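Peptidoglycan glycosyltransferase (Burkholderia ambifaria, PDB 5UY7) belongs to the penicillin-binding proteins, a family concerned with the bacterial cell wall, with a transpeptidase-family domain related in fold to the serine beta-lactamases. Local coordinates at residues A[224-229]-A[389-394]; A[278-283]-A[334-339]; A[340-345]-A[367-372]; A[477-482]-A[509-514]. All coordinates share one frame; numbering follows the deposited sequence.

Contact 1. Residues A[224-229]-A[389-394]; sequences AAMVVD and SLFQLA
Met-226 sends CG between its own backbone N and carbonyl carbon (chi1 66°), and the turn at chi3 (-81°) lays CE against Phe-391, whose CG stands anti to the backbone N (chi1 -173°). Met-226 CE then sits 3.7 Å from Phe-391 CD2. Met-226 SD follows, 4.8 Å from the Phe-391 ring centroid, an oblique Met-aromatic contact. Ala-394 CB packs on Met-226 SD from another side, at 3.8 Å. On either side of the methionine, alternate residues of strand 224-229 point the same way: Ala-224 CB meets Leu-390 CD2 at 3.8 Å, and Val-228 CG2 comes more loosely to Ala-394 CB at 4.4 Å. The helix starts in a capping box, with Gln-392 N bonded to Ser-389 OG at 3.0 Å and Ser-389 N to Gln-392 OE1. Ile-261, from helix 260-263, touches Ala-224, Met-226 and Phe-391 as well. No hydrogen bond joins the two segments; the strand's backbone bonds run to its neighbours in the sheet. The helix is therefore held to the strand by buried apolar surfaces and a sulfur-ring contact, while the capping box at its start uses atoms of the helix's own first turn.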
loop_
_atom_site.group_PDB
_atom_site.type_symbol
_atom_site.label_atom_id
_atom_site.label_comp_id
_atom_site.label_asym_id
_atom_site.label_seq_id
_atom_site.Cartn_x
_atom_site.Cartn_y
_atom_site.Cartn_z
ATOM N N ALA A 224 -13.242 2.680 -4.971
ATOM C CA ALA A 224 -12.365 3.819 -5.193
ATOM C C ALA A 224 -11.108 3.342 -5.902
ATOM O O ALA A 224 -10.638 2.227 -5.672
ATOM C CB ALA A 224 -11.992 4.504 -3.879
ATOM N N ALA A 225 -10.570 4.194 -6.772
ATOM C CA ALA A 225 -9.306 3.872 -7.425
ATOM C C ALA A 225 -8.551 5.152 -7.725
ATOM O O ALA A 225 -9.154 6.153 -8.119
ATOM C CB ALA A 225 -9.535 3.101 -8.727
ATOM N N MET A 226 -7.227 5.124 -7.559
ATOM C CA MET A 226 -6.459 6.264 -8.022
ATOM C C MET A 226 -5.131 5.780 -8.576
ATOM O O MET A 226 -4.629 4.712 -8.212
ATOM C CB MET A 226 -6.260 7.342 -6.938
ATOM C CG MET A 226 -5.422 6.987 -5.744
ATOM S SD MET A 226 -5.387 8.367 -4.556
ATOM C CE MET A 226 -4.145 9.450 -5.235
ATOM N N VAL A 227 -4.601 6.568 -9.500
ATOM C CA VAL A 227 -3.348 6.272 -10.183
ATOM C C VAL A 227 -2.466 7.501 -10.055
ATOM O O VAL A 227 -2.913 8.620 -10.340
ATOM C CB VAL A 227 -3.579 5.916 -11.663
ATOM C CG1 VAL A 227 -2.246 5.566 -12.345
ATOM C CG2 VAL A 227 -4.550 4.751 -11.797
ATOM N N VAL A 228 -1.232 7.306 -9.593
ATOM C CA VAL A 228 -0.294 8.399 -9.361
ATOM C C VAL A 228 0.935 8.185 -10.235
ATOM O O VAL A 228 1.496 7.083 -10.271
ATOM C CB VAL A 228 0.122 8.483 -7.881
ATOM C CG1 VAL A 228 1.100 9.642 -7.682
ATOM C CG2 VAL A 228 -1.108 8.660 -6.981
ATOM N N ASP A 229 1.373 9.245 -10.909
ATOM C CA ASP A 229 2.647 9.218 -11.623
ATOM C C ASP A 229 3.804 9.295 -10.627
ATOM O O ASP A 229 3.934 10.277 -9.890
ATOM C CB ASP A 229 2.704 10.381 -12.617
ATOM C CG ASP A 229 4.008 10.424 -13.394
ATOM O OD1 ASP A 229 4.308 9.459 -14.115
ATOM O OD2 ASP A 229 4.736 11.431 -13.298
ATOM N N SER A 389 -6.671 7.102 4.981
ATOM C CA SER A 389 -7.485 7.153 3.771
ATOM C C SER A 389 -6.750 6.434 2.646
ATOM O O SER A 389 -5.538 6.227 2.706
ATOM C CB SER A 389 -7.771 8.594 3.343
ATOM O OG SER A 389 -6.560 9.217 2.928
ATOM N N LEU A 390 -7.495 6.082 1.590
ATOM C CA LEU A 390 -6.833 5.470 0.438
ATOM C C LEU A 390 -5.856 6.447 -0.208
ATOM O O LEU A 390 -4.775 6.044 -0.663
ATOM C CB LEU A 390 -7.859 4.983 -0.584
ATOM C CG LEU A 390 -7.267 4.153 -1.734
ATOM C CD1 LEU A 390 -6.733 2.830 -1.211
ATOM C CD2 LEU A 390 -8.344 3.919 -2.799
ATOM N N PHE A 391 -6.210 7.734 -0.239
ATOM C CA PHE A 391 -5.292 8.747 -0.749
ATOM C C PHE A 391 -3.972 8.709 0.007
ATOM O O PHE A 391 -2.892 8.724 -0.596
ATOM C CB PHE A 391 -5.925 10.138 -0.642
ATOM C CG PHE A 391 -5.112 11.229 -1.292
ATOM C CD1 PHE A 391 -4.042 11.813 -0.629
ATOM C CD2 PHE A 391 -5.426 11.676 -2.568
ATOM C CE1 PHE A 391 -3.294 12.812 -1.234
ATOM C CE2 PHE A 391 -4.680 12.677 -3.173
ATOM C CZ PHE A 391 -3.617 13.242 -2.506
ATOM N N GLN A 392 -4.041 8.664 1.343
ATOM C CA GLN A 392 -2.817 8.624 2.136
ATOM C C GLN A 392 -1.973 7.398 1.808
ATOM O O GLN A 392 -0.740 7.482 1.769
ATOM C CB GLN A 392 -3.152 8.644 3.625
ATOM C CG GLN A 392 -3.519 10.015 4.145
ATOM C CD GLN A 392 -3.981 9.955 5.588
ATOM O OE1 GLN A 392 -4.541 8.949 6.016
ATOM N NE2 GLN A 392 -3.734 11.021 6.346
ATOM N N LEU A 393 -2.610 6.246 1.591
ATOM C CA LEU A 393 -1.851 5.039 1.263
ATOM C C LEU A 393 -1.203 5.145 -0.110
ATOM O O LEU A 393 -0.047 4.737 -0.293
ATOM C CB LEU A 393 -2.764 3.813 1.317
ATOM C CG LEU A 393 -3.227 3.393 2.717
ATOM C CD1 LEU A 393 -4.226 2.242 2.589
ATOM C CD2 LEU A 393 -2.034 2.991 3.589
ATOM N N ALA A 394 -1.933 5.666 -1.094
ATOM C CA ALA A 394 -1.348 5.838 -2.420
ATOM C C ALA A 394 -0.115 6.729 -2.346
ATOM O O ALA A 394 0.940 6.393 -2.899
ATOM C CB ALA A 394 -2.379 6.418 -3.389
#

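Contact 2. Residues A[278-283]-A[334-339]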
loop_
_atom_site.group_PDB
_atom_site.type_symbol
_atom_site.label_atom_id
_atom_site.label_comp_id
_atom_site.label_asym_id
_atom_site.label_seq_id
_atom_site.Cartn_x
_atom_site.Cartn_y
_atom_site.Cartn_z
ATOM N N SER A 278 10.359 -1.806 5.746
ATOM C CA SER A 278 11.188 -0.713 5.239
ATOM C C SER A 278 11.942 -0.020 6.367
ATOM O O SER A 278 13.149 0.237 6.262
ATOM C CB SER A 278 10.333 0.312 4.490
ATOM O OG SER A 278 9.812 -0.214 3.284
ATOM N N LEU A 279 11.241 0.310 7.453
ATOM C CA LEU A 279 11.901 1.049 8.525
ATOM C C LEU A 279 12.981 0.212 9.199
ATOM O O LEU A 279 14.073 0.715 9.474
ATOM C CB LEU A 279 10.869 1.525 9.554
ATOM C CG LEU A 279 11.444 2.385 10.680
ATOM C CD1 LEU A 279 12.082 3.666 10.145
ATOM C CD2 LEU A 279 10.346 2.692 11.695
ATOM N N ALA A 280 12.703 -1.070 9.469
ATOM C CA ALA A 280 13.715 -1.909 10.114
ATOM C C ALA A 280 14.948 -2.080 9.231
ATOM O O ALA A 280 16.082 -2.113 9.731
ATOM C CB ALA A 280 13.112 -3.267 10.475
ATOM N N LEU A 281 14.753 -2.197 7.916
ATOM C CA LEU A 281 15.898 -2.192 7.004
ATOM C C LEU A 281 16.647 -0.866 7.071
ATOM O O LEU A 281 17.883 -0.836 7.165
ATOM C CB LEU A 281 15.431 -2.450 5.567
ATOM C CG LEU A 281 14.837 -3.835 5.310
ATOM C CD1 LEU A 281 14.175 -3.863 3.931
ATOM C CD2 LEU A 281 15.957 -4.875 5.381
ATOM N N ASP A 282 15.908 0.247 7.016
ATOM C CA ASP A 282 16.528 1.564 6.965
ATOM C C ASP A 282 17.312 1.861 8.238
ATOM O O ASP A 282 18.352 2.532 8.194
ATOM C CB ASP A 282 15.452 2.627 6.739
ATOM C CG ASP A 282 15.886 3.710 5.774
ATOM O OD1 ASP A 282 16.432 3.372 4.699
ATOM O OD2 ASP A 282 15.675 4.895 6.096
ATOM N N LEU A 283 16.817 1.390 9.383
ATOM C CA LEU A 283 17.508 1.568 10.656
ATOM C C LEU A 283 18.608 0.543 10.871
ATOM O O LEU A 283 19.260 0.576 11.923
ATOM C CB LEU A 283 16.502 1.504 11.810
ATOM C CG LEU A 283 15.496 2.654 11.815
ATOM C CD1 LEU A 283 14.443 2.483 12.904
ATOM C CD2 LEU A 283 16.247 3.967 11.997
ATOM N N MET A 334 9.361 -5.236 16.896
ATOM C CA MET A 334 9.903 -5.196 18.250
ATOM C C MET A 334 11.389 -4.851 18.293
ATOM O O MET A 334 11.909 -4.596 19.383
ATOM C CB MET A 334 9.637 -6.530 18.954
ATOM C CG MET A 334 8.154 -6.802 19.211
ATOM S SD MET A 334 7.373 -5.595 20.310
ATOM C CE MET A 334 6.468 -4.591 19.146
ATOM N N THR A 335 12.073 -4.824 17.146
ATOM C CA THR A 335 13.433 -4.311 17.081
ATOM C C THR A 335 13.482 -2.792 17.053
ATOM O O THR A 335 14.578 -2.229 17.028
ATOM C CB THR A 335 14.174 -4.853 15.847
ATOM O OG1 THR A 335 13.671 -4.227 14.662
ATOM C CG2 THR A 335 14.011 -6.365 15.726
ATOM N N MET A 336 12.331 -2.118 17.059
ATOM C CA MET A 336 12.285 -0.669 16.934
ATOM C C MET A 336 11.519 -0.060 18.099
ATOM O O MET A 336 10.800 -0.748 18.826
ATOM C CB MET A 336 11.661 -0.274 15.588
ATOM C CG MET A 336 12.481 -0.821 14.426
ATOM S SD MET A 336 11.752 -0.437 12.831
ATOM C CE MET A 336 10.377 -1.577 12.801
ATOM N N ARG A 337 11.728 1.242 18.297
ATOM C CA ARG A 337 11.092 1.995 19.368
ATOM C C ARG A 337 9.821 2.654 18.852
ATOM O O ARG A 337 9.722 2.972 17.666
ATOM C CB ARG A 337 12.031 3.072 19.899
ATOM N N PRO A 338 8.845 2.877 19.735
ATOM C CA PRO A 338 7.635 3.609 19.320
ATOM C C PRO A 338 7.933 4.932 18.638
ATOM O O PRO A 338 7.340 5.233 17.595
ATOM C CB PRO A 338 6.892 3.803 20.649
ATOM C CG PRO A 338 7.286 2.621 21.455
ATOM C CD PRO A 338 8.727 2.340 21.100
ATOM N N GLU A 339 8.857 5.725 19.191
ATOM C CA GLU A 339 9.185 7.007 18.575
ATOM C C GLU A 339 9.700 6.824 17.151
ATOM O O GLU A 339 9.384 7.627 16.265
ATOM C CB GLU A 339 10.212 7.752 19.430
ATOM C CG GLU A 339 10.539 9.133 18.896
ATOM C CD GLU A 339 11.463 9.902 19.809
ATOM O OE1 GLU A 339 12.090 9.269 20.686
ATOM O OE2 GLU A 339 11.563 11.139 19.653
#
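Leu-283 N donates to Leu-279 O at 2.8 Å, and this bond at the end of helix 273-282 sets the two leucines one turn apart, both turned toward Met-336. Between them and Ala-280 ends the long side chain of Met-336. Its CG lies anti to the carbonyl carbon (chi1 -60°), the chain runs extended to the sulfur, and a bend at chi3 (-74°) carries CE round toward Ala-280. Met-336 SD does most of the touching: it is 3.6 Å from both Leu-279 CG and Ala-280 N, 3.9 Å from Ala-280 CB and 4.0 Å from Leu-283 CD1. Met-336 CE lies 4.0 Å from Ala-280 CB. The helix begins at the lysine of an SxxK pattern (Ser-270, Lys-273), consistent with the helix that carries this motif in penicillin-binding proteins; the contact falls at its far, C-terminal end. The loop bearing Met-336 joins helix 326-333 to helix 338-347, with Arg-337 at the N-cap of the latter. At the border of the patch, Thr-335 OG1 comes 4.3 Å from Ala-280 CB, but its hydrogen bond goes to Ile-332 O. The loop's backbone oxygens are tied elsewhere too, Thr-335 O to Arg-285 NH1 and Met-336 O to Gln-377 NE2. Leu-279 also touches Met-341 and Met-344 of helix 338-347.

Contact 3. Residues A[340-345]-A[367-372]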
loop_
_atom_site.group_PDB
_atom_site.type_symbol
_atom_site.label_atom_id
_atom_site.label_comp_id
_atom_site.label_asym_id
_atom_site.label_seq_id
_atom_site.Cartn_x
_atom_site.Cartn_y
_atom_site.Cartn_z
ATOM N N GLU A 340 10.486 5.770 16.908
ATOM C CA GLU A 340 11.009 5.528 15.566
ATOM C C GLU A 340 9.886 5.213 14.589
ATOM O O GLU A 340 9.841 5.753 13.476
ATOM C CB GLU A 340 12.024 4.380 15.590
ATOM C CG GLU A 340 13.332 4.754 16.248
ATOM C CD GLU A 340 14.238 3.567 16.504
ATOM O OE1 GLU A 340 13.735 2.433 16.649
ATOM O OE2 GLU A 340 15.465 3.779 16.574
ATOM N N MET A 341 8.962 4.341 14.990
ATOM C CA MET A 341 7.874 3.975 14.094
ATOM C C MET A 341 6.917 5.146 13.885
ATOM O O MET A 341 6.451 5.379 12.763
ATOM C CB MET A 341 7.137 2.750 14.638
ATOM C CG MET A 341 8.026 1.505 14.724
ATOM S SD MET A 341 7.091 0.004 15.099
ATOM C CE MET A 341 6.150 -0.200 13.589
ATOM N N TRP A 342 6.628 5.900 14.948
ATOM C CA TRP A 342 5.760 7.068 14.813
ATOM C C TRP A 342 6.361 8.095 13.865
ATOM O O TRP A 342 5.651 8.675 13.033
ATOM C CB TRP A 342 5.503 7.700 16.187
ATOM C CG TRP A 342 4.538 8.857 16.160
ATOM C CD1 TRP A 342 3.200 8.813 16.434
ATOM C CD2 TRP A 342 4.839 10.232 15.855
ATOM N NE1 TRP A 342 2.648 10.066 16.305
ATOM C CE2 TRP A 342 3.631 10.954 15.952
ATOM C CE3 TRP A 342 6.009 10.917 15.492
ATOM C CZ2 TRP A 342 3.556 12.330 15.717
ATOM C CZ3 TRP A 342 5.932 12.289 15.256
ATOM C CH2 TRP A 342 4.712 12.977 15.367
ATOM N N ASN A 343 7.662 8.351 13.975
ATOM C CA ASN A 343 8.268 9.295 13.046
ATOM C C ASN A 343 8.184 8.795 11.612
ATOM O O ASN A 343 8.002 9.594 10.686
ATOM C CB ASN A 343 9.712 9.588 13.438
ATOM C CG ASN A 343 9.804 10.760 14.397
ATOM O OD1 ASN A 343 9.560 11.916 14.018
ATOM N ND2 ASN A 343 10.110 10.468 15.648
ATOM N N MET A 344 8.310 7.481 11.403
ATOM C CA MET A 344 8.157 6.942 10.056
ATOM C C MET A 344 6.731 7.134 9.562
ATOM O O MET A 344 6.516 7.572 8.429
ATOM C CB MET A 344 8.554 5.461 10.014
ATOM C CG MET A 344 8.459 4.830 8.629
ATOM S SD MET A 344 6.807 4.167 8.250
ATOM C CE MET A 344 6.732 2.802 9.415
ATOM N N TYR A 345 5.738 6.809 10.403
ATOM C CA TYR A 345 4.345 7.002 10.000
ATOM C C TYR A 345 4.073 8.455 9.651
ATOM O O TYR A 345 3.313 8.757 8.721
ATOM C CB TYR A 345 3.390 6.578 11.114
ATOM C CG TYR A 345 3.370 5.108 11.410
ATOM C CD1 TYR A 345 3.504 4.159 10.400
ATOM C CD2 TYR A 345 3.201 4.670 12.711
ATOM C CE1 TYR A 345 3.481 2.805 10.696
ATOM C CE2 TYR A 345 3.170 3.342 13.008
ATOM C CZ TYR A 345 3.313 2.411 12.013
ATOM O OH TYR A 345 3.289 1.081 12.360
ATOM N N ARG A 367 -2.099 7.447 17.002
ATOM C CA ARG A 367 -1.987 7.734 18.420
ATOM C C ARG A 367 -0.570 8.189 18.778
ATOM O O ARG A 367 0.407 7.743 18.169
ATOM C CB ARG A 367 -2.389 6.509 19.230
ATOM C CG ARG A 367 -3.900 6.283 19.164
ATOM C CD ARG A 367 -4.357 4.990 19.815
ATOM N NE ARG A 367 -3.983 4.920 21.221
ATOM C CZ ARG A 367 -3.051 4.103 21.695
ATOM N NH1 ARG A 367 -2.765 4.097 22.991
ATOM N NH2 ARG A 367 -2.413 3.286 20.870
ATOM N N PRO A 368 -0.445 9.103 19.742
ATOM C CA PRO A 368 0.881 9.617 20.108
ATOM C C PRO A 368 1.772 8.510 20.648
ATOM O O PRO A 368 1.341 7.677 21.451
ATOM C CB PRO A 368 0.573 10.665 21.184
ATOM C CG PRO A 368 -0.872 10.995 21.010
ATOM C CD PRO A 368 -1.522 9.745 20.513
ATOM N N TRP A 369 3.042 8.531 20.225
ATOM C CA TRP A 369 3.920 7.393 20.481
ATOM C C TRP A 369 4.219 7.209 21.962
ATOM O O TRP A 369 4.468 6.082 22.397
ATOM C CB TRP A 369 5.224 7.517 19.687
ATOM C CG TRP A 369 6.112 8.692 20.030
ATOM C CD1 TRP A 369 6.167 9.892 19.383
ATOM C CD2 TRP A 369 7.096 8.758 21.075
ATOM N NE1 TRP A 369 7.107 10.707 19.966
ATOM C CE2 TRP A 369 7.693 10.035 21.007
ATOM C CE3 TRP A 369 7.524 7.867 22.062
ATOM C CZ2 TRP A 369 8.692 10.439 21.887
ATOM C CZ3 TRP A 369 8.516 8.273 22.939
ATOM C CH2 TRP A 369 9.091 9.544 22.843
ATOM N N LYS A 370 4.191 8.282 22.758
ATOM C CA LYS A 370 4.413 8.109 24.188
ATOM C C LYS A 370 3.324 7.266 24.835
ATOM O O LYS A 370 3.522 6.761 25.946
ATOM C CB LYS A 370 4.503 9.463 24.887
ATOM C CG LYS A 370 5.830 10.179 24.715
ATOM C CD LYS A 370 5.909 11.361 25.668
ATOM C CE LYS A 370 6.895 12.412 25.192
ATOM N NZ LYS A 370 8.308 11.981 25.347
ATOM N N SER A 371 2.184 7.096 24.167
ATOM C CA SER A 371 1.047 6.372 24.719
ATOM C C SER A 371 0.942 4.928 24.236
ATOM O O SER A 371 0.048 4.210 24.692
ATOM C CB SER A 371 -0.253 7.109 24.383
ATOM O OG SER A 371 -0.512 7.061 22.989
ATOM N N TRP A 372 1.816 4.484 23.329
ATOM C CA TRP A 372 1.687 3.144 22.768
ATOM C C TRP A 372 1.991 2.079 23.811
ATOM O O TRP A 372 3.048 2.104 24.447
ATOM C CB TRP A 372 2.637 2.946 21.585
ATOM C CG TRP A 372 2.368 3.766 20.376
ATOM C CD1 TRP A 372 1.457 4.768 20.239
ATOM C CD2 TRP A 372 3.036 3.653 19.114
ATOM N NE1 TRP A 372 1.516 5.288 18.964
ATOM C CE2 TRP A 372 2.485 4.621 18.259
ATOM C CE3 TRP A 372 4.055 2.825 18.629
ATOM C CZ2 TRP A 372 2.913 4.782 16.942
ATOM C CZ3 TRP A 372 4.484 2.990 17.332
ATOM C CH2 TRP A 372 3.910 3.958 16.498
#
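Trp-342 lies under the edge of Trp-369, whose CD1 is 3.6 Å above one face of the Trp-342 indole, shifted toward its rim. The two five-membered rings are inclined at 58°, too steep for a stack and too shallow for an edge-to-face pair, and the side chains cross at about a right angle. Trp-342 CB meets Trp-369 CB at 3.5 Å, at the pair whose CA atoms are nearest across the two segments. Trp-372 comes in at the edge of Trp-342, with Trp-372 CZ2 4.1 Å from Trp-342 CD1. Farther round, Trp-372 CH2 reaches the edge of Tyr-345, 3.6 Å from CE2, and Trp-372 CZ3 lies 3.8 Å from Met-341 CB. The indole of Trp-372 is fixed from its own loop: NE1 donates to Arg-367 O at 2.8 Å, close to the ring plane, though the donor stands well above the carbonyl plane. Arg-367 O is also 3.5 Å from Trp-342 CD1. Outside the pair, Arg-367 makes a salt bridge to Glu-376. Segments 340-345 and 367-372 are thus packed largely by aromatic rings, without a hydrogen bond between them, and the N-H of the buried Trp-372 is used within its own loop.

Contact 4. Residues A[477-482]-A[509-514]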
loop_
_atom_site.group_PDB
_atom_site.type_symbol
_atom_site.label_atom_id
_atom_site.label_comp_id
_atom_site.label_asym_id
_atom_site.label_seq_id
_atom_site.Cartn_x
_atom_site.Cartn_y
_atom_site.Cartn_z
ATOM N N TYR A 477 -16.833 -5.909 5.137
ATOM C CA TYR A 477 -15.423 -5.554 5.172
ATOM C C TYR A 477 -15.083 -4.731 3.939
ATOM O O TYR A 477 -15.894 -4.567 3.027
ATOM C CB TYR A 477 -14.530 -6.798 5.257
ATOM C CG TYR A 477 -14.476 -7.624 3.995
ATOM C CD1 TYR A 477 -15.466 -8.558 3.710
ATOM C CD2 TYR A 477 -13.429 -7.484 3.094
ATOM C CE1 TYR A 477 -15.417 -9.317 2.551
ATOM C CE2 TYR A 477 -13.370 -8.239 1.939
ATOM C CZ TYR A 477 -14.365 -9.151 1.672
ATOM O OH TYR A 477 -14.306 -9.904 0.524
ATOM N N ARG A 478 -13.863 -4.215 3.925
ATOM C CA ARG A 478 -13.347 -3.430 2.816
ATOM C C ARG A 478 -12.064 -4.081 2.327
ATOM O O ARG A 478 -11.167 -4.365 3.126
ATOM C CB ARG A 478 -13.094 -1.987 3.245
ATOM C CG ARG A 478 -12.355 -1.161 2.224
ATOM C CD ARG A 478 -11.713 0.050 2.887
ATOM N NE ARG A 478 -12.712 1.040 3.255
ATOM C CZ ARG A 478 -13.080 2.043 2.466
ATOM N NH1 ARG A 478 -12.519 2.186 1.268
ATOM N NH2 ARG A 478 -14.003 2.904 2.875
ATOM N N ALA A 479 -11.991 -4.346 1.024
ATOM C CA ALA A 479 -10.844 -5.000 0.412
ATOM C C ALA A 479 -10.058 -3.958 -0.366
ATOM O O ALA A 479 -10.579 -3.374 -1.323
ATOM C CB ALA A 479 -11.289 -6.144 -0.503
ATOM N N SER A 480 -8.815 -3.709 0.050
ATOM C CA SER A 480 -7.980 -2.718 -0.615
ATOM C C SER A 480 -6.684 -3.340 -1.115
ATOM O O SER A 480 -6.237 -4.377 -0.624
ATOM C CB SER A 480 -7.665 -1.541 0.323
ATOM O OG SER A 480 -8.873 -0.972 0.819
ATOM N N PHE A 481 -6.092 -2.700 -2.123
ATOM C CA PHE A 481 -4.787 -3.112 -2.627
ATOM C C PHE A 481 -4.026 -1.881 -3.095
ATOM O O PHE A 481 -4.598 -1.028 -3.775
ATOM C CB PHE A 481 -4.934 -4.108 -3.790
ATOM C CG PHE A 481 -3.643 -4.771 -4.187
ATOM C CD1 PHE A 481 -2.744 -4.127 -5.036
ATOM C CD2 PHE A 481 -3.331 -6.043 -3.722
ATOM C CE1 PHE A 481 -1.548 -4.736 -5.388
ATOM C CE2 PHE A 481 -2.138 -6.653 -4.074
ATOM C CZ PHE A 481 -1.251 -6.002 -4.913
ATOM N N VAL A 482 -2.737 -1.785 -2.753
ATOM C CA VAL A 482 -1.898 -0.709 -3.276
ATOM C C VAL A 482 -0.630 -1.316 -3.860
ATOM O O VAL A 482 0.027 -2.136 -3.212
ATOM C CB VAL A 482 -1.551 0.334 -2.197
ATOM C CG1 VAL A 482 -0.839 1.519 -2.842
ATOM C CG2 VAL A 482 -2.824 0.799 -1.469
ATOM N N GLY A 509 -7.970 -10.032 -1.133
ATOM C CA GLY A 509 -7.088 -9.913 -2.281
ATOM C C GLY A 509 -7.679 -10.459 -3.563
ATOM O O GLY A 509 -7.296 -10.016 -4.651
ATOM N N GLN A 510 -8.608 -11.415 -3.458
ATOM C CA GLN A 510 -9.318 -11.923 -4.627
ATOM C C GLN A 510 -10.326 -10.917 -5.172
ATOM O O GLN A 510 -10.782 -11.066 -6.313
ATOM C CB GLN A 510 -10.020 -13.236 -4.276
ATOM C CG GLN A 510 -9.063 -14.362 -3.913
ATOM C CD GLN A 510 -9.772 -15.569 -3.324
ATOM O OE1 GLN A 510 -10.642 -15.435 -2.458
ATOM N NE2 GLN A 510 -9.405 -16.757 -3.795
ATOM N N VAL A 511 -10.689 -9.912 -4.382
ATOM C CA VAL A 511 -11.572 -8.837 -4.817
ATOM C C VAL A 511 -10.777 -7.621 -5.270
ATOM O O VAL A 511 -10.973 -7.121 -6.378
ATOM C CB VAL A 511 -12.561 -8.477 -3.684
ATOM C CG1 VAL A 511 -13.375 -7.239 -4.041
ATOM C CG2 VAL A 511 -13.466 -9.667 -3.381
ATOM N N SER A 512 -9.836 -7.160 -4.436
ATOM C CA SER A 512 -9.071 -5.954 -4.746
ATOM C C SER A 512 -7.975 -6.212 -5.774
ATOM O O SER A 512 -7.690 -5.349 -6.610
ATOM C CB SER A 512 -8.441 -5.390 -3.469
ATOM O OG SER A 512 -7.593 -6.357 -2.851
ATOM N N GLY A 513 -7.330 -7.374 -5.706
ATOM C CA GLY A 513 -6.191 -7.669 -6.547
ATOM C C GLY A 513 -6.468 -7.568 -8.036
ATOM O O GLY A 513 -5.721 -6.928 -8.784
ATOM N N PRO A 514 -7.539 -8.209 -8.506
ATOM C CA PRO A 514 -7.839 -8.134 -9.943
ATOM C C PRO A 514 -8.148 -6.732 -10.426
ATOM O O PRO A 514 -7.917 -6.438 -11.603
ATOM C CB PRO A 514 -9.049 -9.062 -10.095
ATOM C CG PRO A 514 -8.878 -10.045 -8.974
ATOM C CD PRO A 514 -8.373 -9.225 -7.836
HETATM O O HOH W 1 -7.894 -7.003 -0.081
#
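Ser-512 starts with CB pressed on the backbone of strand 477-482, 3.6 Å from both Ala-479 O and Ser-480 C. From there chi1 (58°) places OG between the residue's own backbone N and carbonyl carbon. Ser-512 OG lies 3.6 Å from Phe-481 CB and 3.3 Å from Ser-480 O. A water sits beside the pair, 2.9 Å from Ser-512 OG, and donates to Ser-480 O at 3.2 Å, so the water bridges the two; Ser-512 OG also has a weak hydrogen bond to Gly-508 O. Next to the serine, Val-511 CB packs on Ala-479 CB at 4.1 Å, and its CG2 reaches the hydroxyl of Tyr-477, which is itself hydrogen-bonded to Gly-508 N just before the helix. At the other end Phe-481 turns its CB toward the helix while its ring leads away, to meet Phe-516 a turn further on. Small residues allow the close approach: the CA atoms of Ser-480 and Ser-512 are only 5.4 Å apart, and Gly-513 passes Phe-481 CD2 with its bare CA. The helix kinks at Pro-514, whose nitrogen has no bond to the preceding turn. Ser-480 turns its CB away from the helix, and its OG is hydrogen-bonded to Ser-497 OG. The two segments run at 42° to each other, the helix lying across the strand next to the outermost one, 459-466. A C-terminal helix packed on a five-stranded antiparallel sheet is the arrangement expected of the transpeptidase domain of penicillin-binding proteins and of the related serine beta-lactamases.

Along the chain, contact 1 opens first and closes last but one: contacts 2 and 3 both fall between its two segments, and contact 4 follows. Contacts 1 and 4 belong to the same antiparallel sheet, their centres 13 Å apart, with helices 390-401 and 509-526 on opposite faces; they meet where Leu-393 packs on Val-482. Contacts 2 and 3 share helix 338-347, their centres 11 Å apart, and touch through Leu-279, Pro-338 and Glu-339. This pair lies on the other side of the chain's centre from contact 4, about 27 Å away between centres. The domain thus combines a helix-flanked sheet with a part, inserted within its sequence, that has more helix than strand.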